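Local coordinates for Alpha/beta hydrolase fold protein (Chitinophaga pinensis, PDB 4PW0) that is probably a hydrolase of the alpha/beta hydrolase fold whose substrate is not established, at residues P54-G59 and E270-Q275; F227-S232 and H262-Q267; G79-N84 and G201-A206. All coordinates share one frame; numbering follows the deposited sequence. Where two conformers were deposited one is given.

How the contacts relate
After its first three strands, the chain forms the helix that holds 54-59, whose partner comes only near the C terminus, in helix 269-282; contact 1 thus closes a loop of some 210 residues that takes in both other contacts. Contact 3 opens next, in the loop before helix 85-98, and closes on helix 197-212. Contact 2 follows it in series, joining strand 226-231 to the turn and short helix at 262-267. None cross. Contacts 1 and 2 touch, F272 packing on V229 and F265, beside the sheet. Contact 3 lies across the chain's centre from them, its centre about 24 Å from that of contact 2, where the helical insertion meets the core.

Contact 1. Residues P54-G59 and E270-Q275; sequences PLITNG and ELFVSQ
V273 pushes its two methyls against the backbone of helix 54-59. CG1, anti to the backbone N (chi1 169°), lies 3.9 Å from G59 C, while CG2 sits 3.7 Å from L55 O and also close to I56 CA. The facing position is a glycine: a beta carbon on G59 would run into V273 CG1. Beside this pair, I56 and F272 cross at about a right angle. The methyl I56 CG2 comes up at the edge of the phenyl ring, near its plane, 3.7 Å from F272 CE2. F272 also packs on V229 and Y257 of the sheet and meets F265 edge-to-face. L55 lies near the E270 side chain, which was modelled in two conformers, so this touch is doubtful; L271 and S274 pack on Y278 of the second subunit. An alanine in place of V273 would probably open a gap between the helices, leaving the backbone at L55 and G59 without the methyls that cover it. The axes of the two segments run in nearly the same direction, 9.2 Å apart at their closest and crossing at -22°, two neighbouring helices on one side of the central sheet, as in the alpha/beta hydrolase fold.

Contact 2. Residues F227-S232 and H262-Q267; sequences FVVQGS and HGSFYQ
S264 presses its CB onto the strand backbone where Q230 gives way to G231, 3.4 Å from G231 N. With OG between its own backbone N and carbonyl carbon (chi1 63°), it meets V229 CG1, 3.7 Å away, and a water. G231 suits this close approach, since a beta carbon there would be tight against S264 CB. No direct hydrogen bond crosses; the water does the joining. It accepts from S264 OG at 2.7 Å and donates both to Q230 OE1 at 2.7 Å and to H262 O at 2.8 Å. Q230 OE1 is also gripped by G231 N, 2.7 Å away (N-H...O 151°), in the carbonyl plane and on a lone pair, a bond that turns the amide oxygen back to the next residue's backbone. The other end of that amide fixes the next shell: Q230 NE2 binds D234 OD2, the oxygen that also takes H262 ND1, while the H262 side chain touches S110, in what looks like a nucleophile elbow. S110, H262 and D234 are placed as in a Ser-His-Asp triad. If they act as one, the water and Q230 form a second shell, tying the histidine's backbone and the aspartate's carboxylate to the same strand end.

Contact 3. Residues G79-N84 and G201-A206; sequences GTTPDN and GAQLTA
A202 CB packs against T81, 3.6 Å from T81 CG2 and 3.3 Å from T81 O, with the carbonyl oxygen of P82 almost as near. This is where the loop leading into helix 85-98 crosses a helix of the segment inserted between strands 127-133 and 226-231, the place where alpha/beta hydrolases commonly carry a cap over the core. The small alanines let the loop lie directly on the helix. T81 shows how the loop is turned: CG2, anti to the backbone N, goes to the helix, whereas OG1 is bonded to K72 O, and T81 N is held by OE1 of Q198 on the same helix. Q203 CG comes near the T81 methyl, and its amide oxygen continues to T46 N. One helical turn further on, A206 takes up the role of A202. Its CA stands 3.3 Å from D83 O, and its CB lies 3.7 Å from N84 CA and also touches M88 of helix 85-98. T205 covers the outer margin, its CG2 at 4.1 Å from D83 CB. Polar groups of the loop end probably hold it in shape: N84 caps helix 85-98 through OD1 to A87 N, and its ND2 donates in the amide plane to D83 OD1, 2.9 Å away at 168°. On the helix side, T205 OG1, beside the backbone N (chi1 -55°), turns back to G201 O at 2.9 Å; that oxygen is gripped twice, T205 OG1 and T205 N meeting it from opposite faces of its carbonyl plane.

Contact 1. Residues P54-G59 and E270-Q275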
# COMPACT_ATOMS: atom_id res chain seq x y z
N PRO A 54 7.85 12.11 -15.84
CA PRO A 54 9.00 11.32 -16.31
C PRO A 54 9.63 10.40 -15.27
O PRO A 54 10.10 9.32 -15.63
CB PRO A 54 10.02 12.40 -16.72
CG PRO A 54 9.63 13.63 -16.03
CD PRO A 54 8.12 13.56 -15.85
N LEU A 55 9.54 10.72 -13.98
CA LEU A 55 10.05 9.77 -13.01
C LEU A 55 9.30 8.45 -13.03
O LEU A 55 9.86 7.38 -12.83
CB LEU A 55 10.01 10.32 -11.59
CG LEU A 55 11.17 11.13 -11.13
CD1 LEU A 55 11.05 11.59 -9.71
CD2 LEU A 55 12.49 10.39 -11.31
N ILE A 56 7.99 8.54 -13.29
CA ILE A 56 7.17 7.36 -13.30
C ILE A 56 7.32 6.59 -14.60
O ILE A 56 7.53 5.36 -14.59
CB ILE A 56 5.71 7.75 -13.03
CG1 ILE A 56 5.61 8.35 -11.61
CG2 ILE A 56 4.83 6.53 -13.17
CD1 ILE A 56 4.22 8.83 -11.23
N THR A 57 7.27 7.31 -15.72
CA THR A 57 7.40 6.58 -16.97
C THR A 57 8.82 6.06 -17.20
O THR A 57 8.96 4.93 -17.67
CB THR A 57 6.97 7.43 -18.16
OG1 THR A 57 7.79 8.60 -18.24
CG2 THR A 57 5.49 7.80 -18.11
N ASN A 58 9.84 6.81 -16.79
CA ASN A 58 11.19 6.27 -16.83
C ASN A 58 11.36 5.09 -15.87
O ASN A 58 11.96 4.06 -16.21
CB ASN A 58 12.24 7.35 -16.57
CG ASN A 58 12.39 8.33 -17.72
OD1 ASN A 58 12.12 7.96 -18.86
ND2 ASN A 58 12.78 9.55 -17.45
N GLY A 59 10.85 5.24 -14.65
CA GLY A 59 10.99 4.19 -13.69
C GLY A 59 10.35 2.86 -14.08
O GLY A 59 10.93 1.77 -13.93
N GLU A 270 8.61 8.05 -6.64
CA GLU A 270 9.51 6.93 -6.43
C GLU A 270 8.89 5.79 -5.59
O GLU A 270 9.10 4.60 -5.85
CB GLU A 270 10.83 7.40 -5.84
CG GLU A 270 11.59 8.25 -6.85
CD GLU A 270 13.04 8.45 -6.51
OE1 GLU A 270 13.36 8.65 -5.32
OE2 GLU A 270 13.84 8.43 -7.46
N LEU A 271 8.04 6.19 -4.63
CA LEU A 271 7.27 5.20 -3.88
C LEU A 271 6.33 4.44 -4.86
O LEU A 271 6.23 3.21 -4.84
CB LEU A 271 6.45 5.91 -2.82
CG LEU A 271 5.47 5.10 -2.00
CD1 LEU A 271 6.13 3.97 -1.25
CD2 LEU A 271 4.69 6.02 -1.04
N PHE A 272 5.65 5.22 -5.69
CA PHE A 272 4.74 4.60 -6.68
C PHE A 272 5.47 3.62 -7.59
O PHE A 272 4.98 2.52 -7.83
CB PHE A 272 4.04 5.69 -7.50
CG PHE A 272 3.14 5.13 -8.56
CD1 PHE A 272 1.91 4.62 -8.23
CD2 PHE A 272 3.55 5.06 -9.88
CE1 PHE A 272 1.08 4.09 -9.19
CE2 PHE A 272 2.73 4.50 -10.84
CZ PHE A 272 1.49 4.02 -10.51
N VAL A 273 6.61 4.05 -8.14
CA VAL A 273 7.38 3.15 -9.01
C VAL A 273 7.79 1.89 -8.27
O VAL A 273 7.66 0.78 -8.79
CB VAL A 273 8.59 3.87 -9.61
CG1 VAL A 273 9.52 2.88 -10.28
CG2 VAL A 273 8.14 4.94 -10.59
N SER A 274 8.29 2.05 -7.04
CA SER A 274 8.72 0.88 -6.27
C SER A 274 7.60 -0.13 -6.06
O SER A 274 7.75 -1.35 -6.27
CB SER A 274 9.29 1.31 -4.95
OG SER A 274 9.66 0.17 -4.18
N GLN A 275 6.45 0.41 -5.70
CA GLN A 275 5.30 -0.47 -5.46
C GLN A 275 4.78 -1.13 -6.72
O GLN A 275 4.46 -2.34 -6.71
CB GLN A 275 4.19 0.32 -4.78
CG GLN A 275 4.54 0.74 -3.39
CD GLN A 275 3.35 1.32 -2.66
OE1 GLN A 275 2.45 1.85 -3.25
NE2 GLN A 275 3.43 1.23 -1.30

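Contact 2. Residues F227-S232 and H262-Q267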
# COMPACT_ATOMS: atom_id res chain seq x y z
N PHE A 227 -3.91 -3.08 -8.61
CA PHE A 227 -3.21 -2.28 -7.62
C PHE A 227 -3.86 -0.90 -7.64
O PHE A 227 -3.85 -0.22 -8.70
CB PHE A 227 -1.75 -2.20 -8.00
CG PHE A 227 -0.91 -1.34 -7.11
CD1 PHE A 227 -1.17 -1.25 -5.74
CD2 PHE A 227 0.14 -0.62 -7.63
CE1 PHE A 227 -0.35 -0.50 -4.90
CE2 PHE A 227 0.97 0.11 -6.81
CZ PHE A 227 0.70 0.21 -5.46
N VAL A 228 -4.45 -0.49 -6.52
CA VAL A 228 -5.22 0.76 -6.43
C VAL A 228 -4.38 1.71 -5.56
O VAL A 228 -4.04 1.37 -4.43
CB VAL A 228 -6.58 0.54 -5.77
CG1 VAL A 228 -7.32 1.86 -5.65
CG2 VAL A 228 -7.44 -0.48 -6.51
N VAL A 229 -4.10 2.90 -6.10
CA VAL A 229 -3.31 3.93 -5.39
C VAL A 229 -4.15 5.21 -5.26
O VAL A 229 -4.84 5.65 -6.21
CB VAL A 229 -2.02 4.24 -6.16
CG1 VAL A 229 -1.26 5.42 -5.56
CG2 VAL A 229 -1.14 3.00 -6.21
N GLN A 230 -4.08 5.81 -4.08
CA GLN A 230 -4.80 7.06 -3.83
C GLN A 230 -4.11 7.83 -2.71
O GLN A 230 -3.36 7.24 -1.92
CB GLN A 230 -6.26 6.70 -3.50
CG GLN A 230 -7.23 7.83 -3.23
CD GLN A 230 -7.26 8.85 -4.35
OE1 GLN A 230 -6.31 9.63 -4.49
NE2 GLN A 230 -8.33 8.90 -5.12
N GLY A 231 -4.35 9.14 -2.66
CA GLY A 231 -3.86 9.94 -1.56
C GLY A 231 -4.86 10.01 -0.41
O GLY A 231 -5.99 9.57 -0.54
N SER A 232 -4.45 10.64 0.69
CA SER A 232 -5.29 10.75 1.86
C SER A 232 -6.56 11.55 1.63
O SER A 232 -7.57 11.29 2.31
CB SER A 232 -4.48 11.37 3.01
OG SER A 232 -3.92 12.64 2.66
N HIS A 262 -5.52 14.16 -5.15
CA HIS A 262 -5.80 13.49 -6.40
C HIS A 262 -4.54 13.13 -7.20
O HIS A 262 -4.54 12.14 -7.92
CB HIS A 262 -6.76 14.35 -7.19
CG HIS A 262 -7.12 13.81 -8.53
ND1 HIS A 262 -7.77 12.60 -8.71
CD2 HIS A 262 -6.91 14.30 -9.77
CE1 HIS A 262 -7.95 12.39 -10.00
NE2 HIS A 262 -7.40 13.39 -10.65
N GLY A 263 -3.47 13.92 -7.05
CA GLY A 263 -2.22 13.64 -7.68
C GLY A 263 -1.24 12.85 -6.84
O GLY A 263 -0.02 13.06 -6.92
N SER A 264 -1.74 11.91 -6.05
CA SER A 264 -0.92 11.12 -5.15
C SER A 264 0.42 10.63 -5.73
O SER A 264 1.48 10.77 -5.11
CB SER A 264 -1.74 9.89 -4.66
OG SER A 264 -2.08 9.03 -5.72
N PHE A 265 0.37 10.01 -6.90
CA PHE A 265 1.59 9.43 -7.47
C PHE A 265 2.58 10.50 -7.97
O PHE A 265 3.77 10.22 -8.04
CB PHE A 265 1.34 8.31 -8.49
CG PHE A 265 0.80 8.67 -9.84
CD1 PHE A 265 0.24 9.87 -10.19
CD2 PHE A 265 0.85 7.67 -10.83
CE1 PHE A 265 -0.25 10.13 -11.48
CE2 PHE A 265 0.35 7.93 -12.09
CZ PHE A 265 -0.17 9.14 -12.43
N TYR A 266 2.11 11.72 -8.26
CA TYR A 266 3.01 12.84 -8.52
C TYR A 266 3.69 13.27 -7.25
O TYR A 266 4.85 13.74 -7.27
CB TYR A 266 2.24 14.02 -9.03
CG TYR A 266 1.65 13.98 -10.40
CD1 TYR A 266 2.38 13.52 -11.50
CD2 TYR A 266 0.45 14.60 -10.65
CE1 TYR A 266 1.87 13.66 -12.78
CE2 TYR A 266 -0.08 14.72 -11.92
CZ TYR A 266 0.66 14.25 -13.00
OH TYR A 266 0.12 14.42 -14.27
N GLN A 267 3.00 13.14 -6.11
CA GLN A 267 3.58 13.54 -4.84
C GLN A 267 4.68 12.61 -4.40
O GLN A 267 5.69 13.07 -3.81
CB GLN A 267 2.50 13.68 -3.78
CG GLN A 267 3.06 14.21 -2.46
CD GLN A 267 1.97 14.85 -1.59
OE1 GLN A 267 1.01 15.40 -2.08
NE2 GLN A 267 2.15 14.75 -0.29
O HOH W 1 -4.54 9.71 -6.56

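Contact 3. Residues G79-N84 and G201-A206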
# COMPACT_ATOMS: atom_id res chain seq x y z
N GLY A 79 -9.32 13.71 -34.76
CA GLY A 79 -10.69 13.32 -34.60
C GLY A 79 -11.41 14.02 -33.44
O GLY A 79 -10.92 15.01 -32.88
N THR A 80 -12.56 13.48 -33.13
CA THR A 80 -13.53 14.03 -32.19
C THR A 80 -13.52 13.14 -30.96
O THR A 80 -13.69 11.94 -31.05
CB THR A 80 -14.93 13.99 -32.81
OG1 THR A 80 -14.95 14.83 -33.95
CG2 THR A 80 -15.99 14.52 -31.87
N THR A 81 -13.22 13.71 -29.80
CA THR A 81 -13.28 12.94 -28.56
C THR A 81 -14.74 12.62 -28.24
O THR A 81 -15.57 13.51 -28.22
CB THR A 81 -12.68 13.80 -27.42
OG1 THR A 81 -11.36 14.21 -27.75
CG2 THR A 81 -12.70 13.06 -26.08
N PRO A 82 -15.04 11.33 -27.97
CA PRO A 82 -16.45 11.01 -27.63
C PRO A 82 -16.80 11.38 -26.18
O PRO A 82 -15.89 11.67 -25.39
CB PRO A 82 -16.50 9.50 -27.80
CG PRO A 82 -15.10 9.05 -27.44
CD PRO A 82 -14.18 10.13 -27.92
N ASP A 83 -18.09 11.39 -25.87
CA ASP A 83 -18.56 11.96 -24.62
C ASP A 83 -18.75 10.97 -23.47
O ASP A 83 -19.39 11.29 -22.48
CB ASP A 83 -19.85 12.78 -24.85
CG ASP A 83 -21.06 11.94 -25.13
OD1 ASP A 83 -20.96 10.71 -25.19
OD2 ASP A 83 -22.16 12.55 -25.31
N ASN A 84 -18.20 9.77 -23.62
CA ASN A 84 -18.44 8.70 -22.67
C ASN A 84 -17.26 7.73 -22.61
O ASN A 84 -16.58 7.46 -23.62
CB ASN A 84 -19.75 7.97 -23.05
CG ASN A 84 -19.69 7.27 -24.40
OD1 ASN A 84 -19.41 6.08 -24.49
ND2 ASN A 84 -19.92 8.03 -25.46
N GLY A 201 -14.26 19.38 -23.21
CA GLY A 201 -15.71 19.31 -22.99
C GLY A 201 -16.24 17.89 -23.02
O GLY A 201 -17.08 17.51 -22.18
N ALA A 202 -15.72 17.06 -23.93
CA ALA A 202 -16.15 15.69 -24.02
C ALA A 202 -15.76 14.92 -22.75
O ALA A 202 -16.55 14.13 -22.22
CB ALA A 202 -15.55 15.03 -25.25
N GLN A 203 -14.54 15.14 -22.28
CA GLN A 203 -14.08 14.48 -21.06
C GLN A 203 -14.84 14.93 -19.84
O GLN A 203 -15.15 14.10 -19.00
CB GLN A 203 -12.59 14.71 -20.85
CG GLN A 203 -11.72 14.03 -21.89
CD GLN A 203 -10.26 14.32 -21.67
OE1 GLN A 203 -9.88 15.08 -20.77
NE2 GLN A 203 -9.42 13.71 -22.49
N LEU A 204 -15.16 16.21 -19.73
CA LEU A 204 -15.95 16.68 -18.58
C LEU A 204 -17.30 15.99 -18.55
O LEU A 204 -17.76 15.53 -17.48
CB LEU A 204 -16.08 18.22 -18.59
CG LEU A 204 -16.68 18.86 -17.35
CD1 LEU A 204 -16.17 20.28 -17.18
CD2 LEU A 204 -18.18 18.90 -17.41
N THR A 205 -17.90 15.84 -19.72
CA THR A 205 -19.16 15.13 -19.83
C THR A 205 -19.02 13.65 -19.40
O THR A 205 -19.81 13.12 -18.61
CB THR A 205 -19.71 15.20 -21.27
OG1 THR A 205 -19.80 16.58 -21.64
CG2 THR A 205 -21.08 14.57 -21.36
N ALA A 206 -17.97 13.00 -19.92
CA ALA A 206 -17.73 11.60 -19.67
C ALA A 206 -17.49 11.33 -18.17
O ALA A 206 -18.00 10.32 -17.62
CB ALA A 206 -16.57 11.09 -20.50